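Local coordinates for SusD-like carbohydrate binding protein (Bacteroides vulgatus, PDB 3LEW) that probably binds carbohydrate at the outer membrane of the cell as a SusD-family protein, consistent with a part in nutrient uptake, at residues G81-S86 with Y468-T473; F127-L132 with S171-Q176; G164-S169 with Y484-K489; Y215-E220 with K357-D362. All blocks are in the same frame, centred on the assembly; numbering follows the deposited sequence. Where two conformers were deposited one is given.

Contact 1 (G81-S86 with Y468-T473)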
loop_
_atom_site.group_PDB
_atom_site.type_symbol
_atom_site.label_atom_id
_atom_site.label_comp_id
_atom_site.label_asym_id
_atom_site.label_seq_id
_atom_site.Cartn_x
_atom_site.Cartn_y
_atom_site.Cartn_z
ATOM N N GLY A 81 7.354 -11.158 -12.116
ATOM C CA GLY A 81 5.905 -11.378 -12.148
ATOM C C GLY A 81 5.074 -10.303 -11.431
ATOM O O GLY A 81 3.921 -10.061 -11.823
ATOM N N THR A 82 5.625 -9.701 -10.368
ATOM C CA THR A 82 4.955 -8.641 -9.609
ATOM C C THR A 82 4.791 -7.406 -10.511
ATOM O O THR A 82 3.685 -6.844 -10.636
ATOM C CB THR A 82 5.655 -8.272 -8.316
ATOM O OG1 THR A 82 6.067 -9.466 -7.631
ATOM C CG2 THR A 82 4.719 -7.470 -7.419
ATOM N N ASN A 83 5.876 -7.072 -11.208
ATOM C CA ASN A 83 5.845 -5.969 -12.157
ATOM C C ASN A 83 4.853 -6.200 -13.266
ATOM O O ASN A 83 4.099 -5.295 -13.630
ATOM C CB ASN A 83 7.249 -5.705 -12.665
ATOM C CG ASN A 83 7.379 -4.377 -13.363
ATOM O OD1 ASN A 83 7.376 -3.296 -12.730
ATOM N ND2 ASN A 83 7.446 -4.434 -14.682
ATOM N N THR A 84 4.834 -7.394 -13.829
ATOM C CA THR A 84 3.865 -7.751 -14.835
ATOM C C THR A 84 2.429 -7.664 -14.345
ATOM O O THR A 84 1.576 -7.068 -15.012
ATOM C CB THR A 84 4.187 -9.179 -15.404
ATOM O OG1 THR A 84 5.447 -9.106 -16.085
ATOM C CG2 THR A 84 3.122 -9.709 -16.367
ATOM N N LEU A 85 2.147 -8.238 -13.175
ATOM C CA LEU A 85 0.797 -8.218 -12.676
ATOM C C LEU A 85 0.300 -6.798 -12.416
ATOM O O LEU A 85 -0.877 -6.493 -12.662
ATOM C CB LEU A 85 0.723 -8.994 -11.359
ATOM C CG LEU A 85 -0.684 -9.127 -10.780
ATOM C CD1 LEU A 85 -1.677 -9.855 -11.758
ATOM C CD2 LEU A 85 -0.634 -9.847 -9.415
ATOM N N SER A 86 1.198 -5.923 -11.982
ATOM C CA SER A 86 0.834 -4.536 -11.715
ATOM C C SER A 86 0.212 -3.888 -12.948
ATOM O O SER A 86 -0.888 -3.284 -12.914
ATOM C CB SER A 86 2.059 -3.759 -11.240
ATOM O OG SER A 86 1.761 -2.392 -11.029
ATOM N N TYR A 468 14.116 1.636 -7.423
ATOM C CA TYR A 468 12.867 1.904 -6.730
ATOM C C TYR A 468 11.636 1.842 -7.625
ATOM O O TYR A 468 10.555 1.721 -7.117
ATOM C CB TYR A 468 12.901 3.280 -6.066
ATOM C CG TYR A 468 13.969 3.496 -5.008
ATOM C CD1 TYR A 468 14.441 2.438 -4.214
ATOM C CD2 TYR A 468 14.394 4.787 -4.679
ATOM C CE1 TYR A 468 15.404 2.652 -3.241
ATOM C CE2 TYR A 468 15.405 5.012 -3.707
ATOM C CZ TYR A 468 15.864 3.939 -2.954
ATOM O OH TYR A 468 16.834 4.120 -1.963
ATOM N N LEU A 469 11.788 2.018 -8.940
ATOM C CA LEU A 469 10.574 2.208 -9.762
ATOM C C LEU A 469 9.994 0.968 -10.397
ATOM O O LEU A 469 10.740 0.095 -10.906
ATOM C CB LEU A 469 10.829 3.240 -10.854
ATOM C CG LEU A 469 11.298 4.618 -10.441
ATOM C CD1 LEU A 469 11.416 5.517 -11.743
ATOM C CD2 LEU A 469 10.367 5.201 -9.430
ATOM N N TYR A 470 8.662 0.895 -10.419
ATOM C CA TYR A 470 7.989 -0.088 -11.281
ATOM C C TYR A 470 8.208 0.361 -12.738
ATOM O O TYR A 470 8.477 1.554 -13.002
ATOM C CB TYR A 470 6.506 -0.180 -10.993
ATOM C CG TYR A 470 6.123 -0.906 -9.694
ATOM C CD1 TYR A 470 6.522 -0.442 -8.448
ATOM C CD2 TYR A 470 5.251 -1.983 -9.738
ATOM C CE1 TYR A 470 6.090 -1.086 -7.228
ATOM C CE2 TYR A 470 4.839 -2.627 -8.570
ATOM C CZ TYR A 470 5.272 -2.182 -7.327
ATOM O OH TYR A 470 4.793 -2.843 -6.195
ATOM N N ARG A 471 8.217 -0.602 -13.642
ATOM C CA ARG A 471 8.547 -0.392 -15.052
ATOM C C ARG A 471 7.448 -0.793 -16.020
ATOM O O ARG A 471 6.801 -1.813 -15.904
ATOM C CB ARG A 471 9.801 -1.208 -15.377
ATOM C CG ARG A 471 10.989 -0.818 -14.499
ATOM C CD ARG A 471 12.251 -1.558 -14.884
ATOM N NE ARG A 471 12.723 -1.184 -16.217
ATOM C CZ ARG A 471 13.863 -1.589 -16.763
ATOM N NH1 ARG A 471 14.680 -2.413 -16.103
ATOM N NH2 ARG A 471 14.197 -1.162 -17.996
ATOM N N ILE A 472 7.263 0.032 -17.038
ATOM C CA ILE A 472 6.441 -0.347 -18.175
ATOM C C ILE A 472 6.973 -1.692 -18.695
ATOM O O ILE A 472 8.211 -1.929 -18.764
ATOM C CB ILE A 472 6.476 0.752 -19.252
ATOM C CG1 ILE A 472 5.900 2.062 -18.685
ATOM C CG2 ILE A 472 5.757 0.280 -20.492
ATOM C CD1 ILE A 472 6.194 3.345 -19.462
ATOM N N THR A 473 6.049 -2.598 -19.009
ATOM C CA THR A 473 6.407 -3.971 -19.434
ATOM C C THR A 473 7.081 -4.038 -20.784
ATOM O O THR A 473 6.877 -3.153 -21.651
ATOM C CB THR A 473 5.171 -4.872 -19.495
ATOM O OG1 THR A 473 4.235 -4.356 -20.452
ATOM C CG2 THR A 473 4.513 -5.017 -18.077
HETATM O O HOH W 1 4.478 -2.865 -14.807
#

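Contact 2 (F127-L132 with S171-Q176)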
loop_
_atom_site.group_PDB
_atom_site.type_symbol
_atom_site.label_atom_id
_atom_site.label_comp_id
_atom_site.label_asym_id
_atom_site.label_seq_id
_atom_site.Cartn_x
_atom_site.Cartn_y
_atom_site.Cartn_z
ATOM N N PHE A 127 -8.128 5.713 -8.344
ATOM C CA PHE A 127 -7.255 4.908 -7.484
ATOM C C PHE A 127 -6.166 4.172 -8.276
ATOM O O PHE A 127 -5.015 4.098 -7.822
ATOM C CB PHE A 127 -8.075 3.896 -6.693
ATOM C CG PHE A 127 -7.257 2.939 -5.844
ATOM C CD1 PHE A 127 -6.674 3.354 -4.655
ATOM C CD2 PHE A 127 -7.103 1.633 -6.198
ATOM C CE1 PHE A 127 -5.934 2.480 -3.849
ATOM C CE2 PHE A 127 -6.356 0.775 -5.397
ATOM C CZ PHE A 127 -5.807 1.198 -4.228
ATOM N N LEU A 128 -6.532 3.662 -9.449
ATOM C CA LEU A 128 -5.593 2.908 -10.270
ATOM C C LEU A 128 -4.602 3.874 -10.940
ATOM O O LEU A 128 -3.403 3.588 -11.028
ATOM C CB LEU A 128 -6.303 1.997 -11.269
ATOM C CG LEU A 128 -7.093 0.854 -10.587
ATOM C CD1 LEU A 128 -8.027 0.146 -11.635
ATOM C CD2 LEU A 128 -6.156 -0.096 -9.815
ATOM N N TYR A 129 -5.046 5.057 -11.334
ATOM C CA TYR A 129 -4.059 6.085 -11.820
ATOM C C TYR A 129 -3.137 6.569 -10.683
ATOM O O TYR A 129 -1.970 6.908 -10.916
ATOM C CB TYR A 129 -4.724 7.238 -12.560
ATOM C CG TYR A 129 -5.149 6.853 -13.961
ATOM C CD1 TYR A 129 -4.226 6.393 -14.890
ATOM C CD2 TYR A 129 -6.499 6.890 -14.344
ATOM C CE1 TYR A 129 -4.604 5.981 -16.160
ATOM C CE2 TYR A 129 -6.892 6.499 -15.636
ATOM C CZ TYR A 129 -5.938 6.009 -16.531
ATOM O OH TYR A 129 -6.289 5.576 -17.800
ATOM N N LEU A 130 -3.634 6.595 -9.437
ATOM C CA LEU A 130 -2.778 6.914 -8.287
ATOM C C LEU A 130 -1.675 5.859 -8.121
ATOM O O LEU A 130 -0.514 6.168 -7.849
ATOM C CB LEU A 130 -3.575 7.034 -6.998
ATOM C CG LEU A 130 -2.810 7.244 -5.693
ATOM C CD1 LEU A 130 -1.994 8.541 -5.796
ATOM C CD2 LEU A 130 -3.760 7.309 -4.487
ATOM N N HIS A 131 -2.032 4.590 -8.294
ATOM C CA HIS A 131 -1.036 3.519 -8.300
ATOM C C HIS A 131 0.071 3.742 -9.341
ATOM O O HIS A 131 1.283 3.683 -9.038
ATOM C CB HIS A 131 -1.697 2.185 -8.565
ATOM C CG HIS A 131 -0.717 1.055 -8.696
ATOM N ND1 HIS A 131 0.055 0.606 -7.638
ATOM C CD2 HIS A 131 -0.395 0.276 -9.758
ATOM C CE1 HIS A 131 0.841 -0.378 -8.056
ATOM N NE2 HIS A 131 0.574 -0.613 -9.334
ATOM N N LEU A 132 -0.350 4.048 -10.567
ATOM C CA LEU A 132 0.596 4.279 -11.650
ATOM C C LEU A 132 1.471 5.485 -11.338
ATOM O O LEU A 132 2.726 5.387 -11.414
ATOM C CB LEU A 132 -0.138 4.420 -12.990
ATOM C CG LEU A 132 -0.781 3.128 -13.517
ATOM C CD1 LEU A 132 -1.844 3.411 -14.650
ATOM C CD2 LEU A 132 0.262 2.122 -14.014
ATOM N N SER A 171 3.093 14.251 -13.597
ATOM C CA SER A 171 2.167 15.327 -13.202
ATOM C C SER A 171 0.778 15.096 -13.825
ATOM O O SER A 171 -0.255 15.288 -13.171
ATOM C CB SER A 171 2.687 16.700 -13.629
ATOM O OG SER A 171 3.858 17.069 -12.923
ATOM N N GLU A 172 0.762 14.680 -15.091
ATOM C CA GLU A 172 -0.506 14.450 -15.783
ATOM C C GLU A 172 -1.290 13.262 -15.206
ATOM O O GLU A 172 -2.518 13.319 -15.095
ATOM C CB GLU A 172 -0.276 14.258 -17.273
ATOM C CG GLU A 172 0.128 15.522 -17.979
ATOM C CD GLU A 172 0.634 15.332 -19.401
ATOM O OE1 GLU A 172 1.095 14.215 -19.750
ATOM O OE2 GLU A 172 0.634 16.359 -20.132
ATOM N N VAL A 173 -0.593 12.205 -14.814
ATOM C CA VAL A 173 -1.252 11.038 -14.249
ATOM C C VAL A 173 -1.776 11.374 -12.864
ATOM O O VAL A 173 -2.914 10.990 -12.510
ATOM C CB VAL A 173 -0.374 9.788 -14.264
ATOM C CG1 VAL A 173 -1.078 8.617 -13.598
ATOM C CG2 VAL A 173 -0.008 9.422 -15.705
ATOM N N TYR A 174 -0.966 12.069 -12.060
ATOM C CA TYR A 174 -1.506 12.591 -10.780
ATOM C C TYR A 174 -2.765 13.467 -10.998
ATOM O O TYR A 174 -3.749 13.319 -10.269
ATOM C CB TYR A 174 -0.439 13.320 -9.955
ATOM C CG TYR A 174 0.373 12.434 -9.029
ATOM C CD1 TYR A 174 -0.232 11.732 -7.983
ATOM C CD2 TYR A 174 1.749 12.372 -9.153
ATOM C CE1 TYR A 174 0.488 10.929 -7.133
ATOM C CE2 TYR A 174 2.502 11.564 -8.295
ATOM C CZ TYR A 174 1.861 10.878 -7.273
ATOM O OH TYR A 174 2.567 10.085 -6.401
ATOM N N ALA A 175 -2.754 14.376 -11.977
ATOM C CA ALA A 175 -3.873 15.264 -12.218
ATOM C C ALA A 175 -5.131 14.464 -12.632
ATOM O O ALA A 175 -6.244 14.795 -12.243
ATOM C CB ALA A 175 -3.524 16.350 -13.274
ATOM N N GLN A 176 -4.916 13.408 -13.422
ATOM C CA GLN A 176 -5.994 12.520 -13.858
ATOM C C GLN A 176 -6.603 11.817 -12.650
ATOM O O GLN A 176 -7.812 11.789 -12.510
ATOM C CB GLN A 176 -5.467 11.473 -14.866
ATOM C CG GLN A 176 -6.535 10.516 -15.431
ATOM C CD GLN A 176 -7.559 11.250 -16.258
ATOM O OE1 GLN A 176 -7.193 12.033 -17.149
ATOM N NE2 GLN A 176 -8.847 11.035 -15.972
#

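Contact 3 (G164-S169 with Y484-K489)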
loop_
_atom_site.group_PDB
_atom_site.type_symbol
_atom_site.label_atom_id
_atom_site.label_comp_id
_atom_site.label_asym_id
_atom_site.label_seq_id
_atom_site.Cartn_x
_atom_site.Cartn_y
_atom_site.Cartn_z
ATOM N N GLY A 164 -0.605 2.710 -30.657
ATOM C CA GLY A 164 -0.392 3.042 -29.260
ATOM C C GLY A 164 -0.689 4.479 -28.851
ATOM O O GLY A 164 -0.488 5.398 -29.634
ATOM N N LYS A 165 -1.137 4.659 -27.613
ATOM C CA LYS A 165 -1.186 5.998 -26.980
ATOM C C LYS A 165 0.132 6.362 -26.220
ATOM O O LYS A 165 0.565 5.601 -25.386
ATOM C CB LYS A 165 -2.343 6.034 -26.020
ATOM C CG LYS A 165 -2.735 7.399 -25.583
ATOM C CD LYS A 165 -4.243 7.492 -25.256
ATOM C CE LYS A 165 -4.666 8.922 -24.911
ATOM N NZ LYS A 165 -3.717 9.638 -23.959
ATOM N N PRO A 166 0.723 7.543 -26.492
ATOM C CA PRO A 166 1.926 7.921 -25.751
ATOM C C PRO A 166 1.674 7.985 -24.268
ATOM O O PRO A 166 0.595 8.394 -23.854
ATOM C CB PRO A 166 2.255 9.313 -26.291
ATOM C CG PRO A 166 1.621 9.366 -27.648
ATOM C CD PRO A 166 0.341 8.590 -27.459
ATOM N N ALA A 167 2.663 7.571 -23.463
ATOM C CA ALA A 167 2.582 7.740 -22.038
ATOM C C ALA A 167 2.469 9.250 -21.714
ATOM O O ALA A 167 3.072 10.093 -22.394
ATOM C CB ALA A 167 3.837 7.155 -21.367
ATOM N N SER A 168 1.697 9.545 -20.681
ATOM C CA SER A 168 1.597 10.878 -20.059
ATOM C C SER A 168 2.658 11.005 -18.982
ATOM O O SER A 168 3.236 10.010 -18.595
ATOM C CB SER A 168 0.221 11.065 -19.444
ATOM O OG SER A 168 -0.745 11.074 -20.469
ATOM N N SER A 169 2.858 12.220 -18.476
ATOM C CA SER A 169 3.873 12.497 -17.459
ATOM C C SER A 169 3.320 12.211 -16.086
ATOM O O SER A 169 2.091 12.096 -15.890
ATOM C CB SER A 169 4.294 13.945 -17.443
ATOM O OG SER A 169 3.214 14.790 -17.045
ATOM N N TYR A 484 6.819 6.418 -26.011
ATOM C CA TYR A 484 7.744 7.435 -25.504
ATOM C C TYR A 484 7.786 8.664 -26.402
ATOM O O TYR A 484 8.768 9.418 -26.391
ATOM C CB TYR A 484 9.164 6.850 -25.375
ATOM C CG TYR A 484 9.241 5.728 -24.374
ATOM C CD1 TYR A 484 8.946 5.956 -23.043
ATOM C CD2 TYR A 484 9.561 4.421 -24.761
ATOM C CE1 TYR A 484 8.994 4.922 -22.098
ATOM C CE2 TYR A 484 9.609 3.365 -23.820
ATOM C CZ TYR A 484 9.316 3.620 -22.512
ATOM O OH TYR A 484 9.380 2.591 -21.578
ATOM N N LYS A 485 6.746 8.854 -27.199
ATOM C CA LYS A 485 6.712 9.963 -28.125
ATOM C C LYS A 485 6.742 11.348 -27.451
ATOM O O LYS A 485 7.447 12.255 -27.952
ATOM C CB LYS A 485 5.482 9.865 -29.010
ATOM C CG LYS A 485 5.486 10.834 -30.167
ATOM C CD LYS A 485 4.144 10.756 -30.919
ATOM C CE LYS A 485 4.072 11.758 -32.074
ATOM N NZ LYS A 485 2.680 11.847 -32.637
ATOM N N ASP A 486 5.976 11.520 -26.384
ATOM C CA ASP A 486 5.824 12.823 -25.738
ATOM C C ASP A 486 6.819 13.000 -24.584
ATOM O O ASP A 486 7.277 14.125 -24.315
ATOM C CB ASP A 486 4.401 13.031 -25.247
ATOM C CG ASP A 486 3.395 13.130 -26.376
ATOM O OD1 ASP A 486 3.771 13.495 -27.501
ATOM O OD2 ASP A 486 2.227 12.836 -26.123
ATOM N N HIS A 487 7.118 11.901 -23.890
ATOM C CA HIS A 487 8.027 11.911 -22.732
ATOM C C HIS A 487 8.970 10.732 -22.876
ATOM O O HIS A 487 8.535 9.588 -22.918
ATOM C CB HIS A 487 7.213 11.817 -21.448
ATOM C CG HIS A 487 6.202 12.910 -21.322
ATOM N ND1 HIS A 487 6.561 14.231 -21.110
ATOM C CD2 HIS A 487 4.847 12.899 -21.460
ATOM C CE1 HIS A 487 5.465 14.980 -21.111
ATOM N NE2 HIS A 487 4.413 14.198 -21.325
ATOM N N PRO A 488 10.284 10.996 -22.941
ATOM C CA PRO A 488 11.199 9.906 -23.205
ATOM C C PRO A 488 11.426 8.942 -22.031
ATOM O O PRO A 488 11.298 9.309 -20.868
ATOM C CB PRO A 488 12.522 10.623 -23.500
ATOM C CG PRO A 488 12.427 11.897 -22.690
ATOM C CD PRO A 488 10.972 12.303 -22.902
ATOM N N LYS A 489 11.777 7.712 -22.379
ATOM C CA LYS A 489 12.143 6.721 -21.415
ATOM C C LYS A 489 13.332 7.269 -20.622
ATOM O O LYS A 489 14.223 7.922 -21.181
ATOM C CB LYS A 489 12.553 5.418 -22.152
ATOM C CG LYS A 489 12.952 4.267 -21.266
ATOM C CD LYS A 489 13.145 2.996 -22.105
ATOM C CE LYS A 489 13.437 1.791 -21.282
ATOM N NZ LYS A 489 13.475 0.578 -22.130
HETATM O O HOH W 2 5.159 9.657 -24.238
HETATM O O HOH W 3 1.281 12.141 -23.787
#

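Contact 4 (Y215-E220 with K357-D362)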
loop_
_atom_site.group_PDB
_atom_site.type_symbol
_atom_site.label_atom_id
_atom_site.label_comp_id
_atom_site.label_asym_id
_atom_site.label_seq_id
_atom_site.Cartn_x
_atom_site.Cartn_y
_atom_site.Cartn_z
ATOM N N TYR A 215 0.340 12.888 -2.194
ATOM C CA TYR A 215 1.397 12.391 -3.041
ATOM C C TYR A 215 1.729 13.329 -4.195
ATOM O O TYR A 215 2.892 13.445 -4.575
ATOM C CB TYR A 215 1.022 11.015 -3.587
ATOM C CG TYR A 215 0.908 9.891 -2.575
ATOM C CD1 TYR A 215 1.069 10.084 -1.203
ATOM C CD2 TYR A 215 0.627 8.603 -3.010
ATOM C CE1 TYR A 215 0.963 9.031 -0.320
ATOM C CE2 TYR A 215 0.537 7.565 -2.114
ATOM C CZ TYR A 215 0.702 7.770 -0.785
ATOM O OH TYR A 215 0.544 6.713 0.099
ATOM N N ALA A 216 0.713 14.031 -4.691
ATOM C CA ALA A 216 0.847 15.051 -5.728
ATOM C C ALA A 216 1.354 16.420 -5.237
ATOM O O ALA A 216 1.506 17.347 -6.044
ATOM C CB ALA A 216 -0.522 15.228 -6.472
ATOM N N ARG A 217 1.580 16.555 -3.925
ATOM C CA ARG A 217 2.045 17.799 -3.295
ATOM C C ARG A 217 1.044 18.952 -3.366
ATOM O O ARG A 217 1.431 20.138 -3.400
ATOM C CB ARG A 217 3.452 18.188 -3.840
ATOM C CG ARG A 217 4.389 17.011 -3.806
ATOM C CD ARG A 217 5.858 17.367 -4.206
ATOM N NE ARG A 217 6.548 18.164 -3.188
ATOM C CZ ARG A 217 7.138 17.673 -2.106
ATOM N NH1 ARG A 217 7.133 16.385 -1.867
ATOM N NH2 ARG A 217 7.736 18.494 -1.235
ATOM N N GLN A 218 -0.251 18.581 -3.411
ATOM C CA GLN A 218 -1.381 19.511 -3.360
ATOM C C GLN A 218 -1.821 19.626 -1.899
ATOM O O GLN A 218 -2.826 19.034 -1.477
ATOM C CB GLN A 218 -2.526 18.973 -4.227
ATOM C CG GLN A 218 -2.192 19.014 -5.715
ATOM C CD GLN A 218 -2.112 20.423 -6.244
ATOM O OE1 GLN A 218 -2.727 21.326 -5.709
ATOM N NE2 GLN A 218 -1.339 20.621 -7.288
ATOM N N TRP A 219 -1.002 20.326 -1.108
ATOM C CA TRP A 219 -1.133 20.297 0.345
ATOM C C TRP A 219 -2.485 20.847 0.804
ATOM O O TRP A 219 -3.107 20.274 1.690
ATOM C CB TRP A 219 0.001 21.074 1.020
ATOM C CG TRP A 219 1.372 20.781 0.486
ATOM C CD1 TRP A 219 2.268 21.685 -0.024
ATOM C CD2 TRP A 219 2.017 19.505 0.428
ATOM N NE1 TRP A 219 3.416 21.048 -0.419
ATOM C CE2 TRP A 219 3.293 19.709 -0.145
ATOM C CE3 TRP A 219 1.638 18.216 0.773
ATOM C CZ2 TRP A 219 4.188 18.667 -0.351
ATOM C CZ3 TRP A 219 2.531 17.178 0.573
ATOM C CH2 TRP A 219 3.794 17.426 -0.012
ATOM N N GLU A 220 -2.906 21.980 0.236
ATOM C CA GLU A 220 -4.186 22.605 0.604
ATOM C C GLU A 220 -5.349 21.638 0.372
ATOM O O GLU A 220 -6.204 21.453 1.246
ATOM C CB GLU A 220 -4.398 23.886 -0.183
ATOM C CG GLU A 220 -5.355 24.867 0.443
ATOM C CD GLU A 220 -4.717 25.560 1.657
ATOM O OE1 GLU A 220 -3.791 26.436 1.499
ATOM O OE2 GLU A 220 -5.143 25.195 2.754
ATOM N N LYS A 357 -0.602 19.543 6.742
ATOM C CA LYS A 357 -0.507 20.723 7.600
ATOM C C LYS A 357 0.968 21.189 7.871
ATOM O O LYS A 357 1.237 22.392 7.949
ATOM C CB LYS A 357 -1.300 20.507 8.892
ATOM C CG LYS A 357 -2.805 20.586 8.652
ATOM C CD LYS A 357 -3.614 20.141 9.852
ATOM C CE LYS A 357 -5.116 20.409 9.601
ATOM N NZ LYS A 357 -5.958 19.790 10.716
ATOM N N ALA A 358 1.889 20.249 8.011
ATOM C CA ALA A 358 3.325 20.560 8.212
ATOM C C ALA A 358 3.858 21.333 7.006
ATOM O O ALA A 358 4.501 22.352 7.166
ATOM C CB ALA A 358 4.147 19.289 8.454
ATOM N N HIS A 359 3.501 20.898 5.805
ATOM C CA HIS A 359 3.876 21.617 4.578
ATOM C C HIS A 359 3.259 22.991 4.464
ATOM O O HIS A 359 3.858 23.888 3.878
ATOM C CB HIS A 359 3.543 20.802 3.317
ATOM C CG HIS A 359 4.552 19.740 3.026
ATOM N ND1 HIS A 359 5.806 20.045 2.534
ATOM C CD2 HIS A 359 4.530 18.407 3.211
ATOM C CE1 HIS A 359 6.494 18.929 2.394
ATOM N NE2 HIS A 359 5.756 17.923 2.809
ATOM N N LEU A 360 2.062 23.162 5.022
ATOM C CA LEU A 360 1.362 24.438 5.025
ATOM C C LEU A 360 1.737 25.353 6.205
ATOM O O LEU A 360 1.221 26.461 6.330
ATOM C CB LEU A 360 -0.144 24.177 5.064
ATOM C CG LEU A 360 -0.743 23.540 3.803
ATOM C CD1 LEU A 360 -2.200 23.166 4.047
ATOM C CD2 LEU A 360 -0.651 24.507 2.632
ATOM N N ASN A 361 2.613 24.862 7.084
ATOM C CA ASN A 361 2.948 25.543 8.329
ATOM C C ASN A 361 1.777 25.849 9.242
ATOM O O ASN A 361 1.742 26.868 9.934
ATOM C CB ASN A 361 3.819 26.743 8.053
ATOM C CG ASN A 361 5.255 26.386 8.228
ATOM O OD1 ASN A 361 5.940 26.056 7.257
ATOM N ND2 ASN A 361 5.708 26.350 9.493
ATOM N N ASP A 362 0.835 24.921 9.223
ATOM C CA ASP A 362 -0.368 24.958 10.076
ATOM C C ASP A 362 -0.020 24.285 11.418
ATOM O O ASP A 362 0.274 23.087 11.455
ATOM C CB ASP A 362 -1.500 24.244 9.355
ATOM C CG ASP A 362 -2.808 24.234 10.138
ATOM O OD1 ASP A 362 -2.776 24.395 11.374
ATOM O OD2 ASP A 362 -3.863 23.972 9.514
#

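Contact 1 (G81-S86 with Y468-T473)
The carbonyl oxygen of R471 is gripped by two donors: the side-chain amide of N83, with ND2 3.0 Å from R471 O, and a water that also donates to N83 O. The other amide atom, N83 OD1, accepts a nearly straight bond (175°) from R471 N at 3.0 Å. Both bonds lie on carbonyl lone pairs, so the carboxamide reads the N-H and C=O of one residue and its rotation is fixed. CG anti to the backbone N (chi1 -165°) carries the amide across from the first turn of helix 81-103. This pair of side-chain-to-backbone hydrogen bonds joins the late loop before helix 474-479 to a helix of the N-terminal half of the SusD fold. Alongside, S86 OG, hydrogen-bonded to H131 and Y136, lies 3.7 Å from Y470 CD2. The Y470 hydroxyl reaches N52, and R471 turns its guanidinium away to the carbonyl of Y77. T473 CG2 lies 4.3 Å from T84 CA, and T473 OG1 caps helix 474-479 at the N of E476.

Contact 2 (F127-L132 with S171-Q176)
V173 is the first residue of 171-176 to meet helix 111-135, and it points toward that helix. Its CG1, anti to the backbone N (chi1 177°), presses against the backbone of the other helix, 3.3 Å from Y129 O, and also lies 4.0 Å from Y129 CB. The same methyl touches L132 CB at 4.3 Å, so one branch of the valine fills the angle between two side chains a turn apart. Y174 starts out on the far flank, yet its ring swings back: L130 CD1 meets the ring edge near its plane, 3.7 Å from Y174 CE1, the two side chains crossing obliquely. Helix 202-215 closes over this pair through Y215. Q176, one turn on from V173, again points at the partner helix. Its CG, anti to the backbone N, sits over one face of the Y129 ring as a CH-pi contact, 4.2 Å from the ring centroid, and the chain then bends at chi2 (65°) to run beside the ring. The Y129 hydroxyl is held by the carbonyl of Y152. No hydrogen bond joins the two segments, whose grip is apolar and largely buried. The axes of 127-132 and 171-176 approach to 8.4 Å, their directions 158° apart: close antiparallel helix packing, as in the TPR-like helical array of SusD-family proteins.

Contact 3 (G164-S169 with Y484-K489)
The short extended run that leads through strand 168-169 into helix 170-187 is met here by the chain's C-terminal loop, with two waters bridging them. A167 O accepts from both: one water, 2.8 Å away, in turn receives H487 N, and the other donates to D486 OD2 at 2.6 Å. The same carbonyl oxygen lies in the plane of the H487 imidazole at its edge, 3.4 Å from CD2. Over one face of that ring stands S169 CB in a CH-pi contact, 4.0 Å from the centroid and 15° off the normal, so a backbone oxygen borders the imidazole's edge and a side-chain methylene its face. P166 turns its ring toward the loop; its CB lies 3.5 Å from D486 OD2, and its CG lies 4.1 Å from K485 CB. S169 OG serves as N-cap of helix 170-187, while S169 N bonds to E172 of the first turn. H487 also packs on E172 and on V147 of strand 147-149, the antiparallel partner of 168-169, and thus lies where sheet, helix and C-terminal loop converge.

Contact 4 (Y215-E220 with K357-D362)
An offset aromatic stack joins two helix ends: W219, just past the N-cap Q218 of helix 219-232, and H359, at the close of helix 346-359, whose end is a Schellman motif at N361. The six-membered ring of W219 and the H359 imidazole lie nearly parallel, planes at 2° and centroids 3.6 Å apart. H359 CB adds a CH-pi contact, 3.4 Å from the centroid of the five-membered ring and almost on its normal, so the histidine covers the indole along its length. The opposite indole face is backed by R217 CA; this arginine follows helix 202-215 and, with positive phi, closes its Schellman motif. Apolar packing continues with L360, whose CG is 3.8 Å from W219 CB. A charged group comes into van der Waals contact where E220, bent at chi2, sets OE2 3.8 Å from L360 CD1. D362, further along the loop, forms a salt bridge with K223 of helix 219-232. The bent chain of R217 brings its guanidinium to the indole edge, W219 CZ2 lying over the centre of one guanidinium face, 3.5 Å above the plane. Guanidinium and imidazole planes are 80° apart, with R217 NH2 3.9 Å from H359 CE1.

Overall arrangement
Contacts 1, 2 and 3 lie close together, their centres about 15 to 17 Å apart, while contact 4 is about 18 Å from contact 2 and about 29 Å from the other two. Contact 2 is the middle piece: H131 of helix 111-135 probably bonds to S86 of contact 1, E172 and V173 pack against contact 3, and L130 and Y174 meet Y215 and A216 of contact 4. Along the chain, contact 2 is nested in the loop of contact 1 and closes before contact 4 opens; contact 3 crosses both 1 and 2, and contact 4 is nested inside 1 and 3. Contacts 1 and 3 thus join late, C-terminal loops to a helix and a strand from early in the chain.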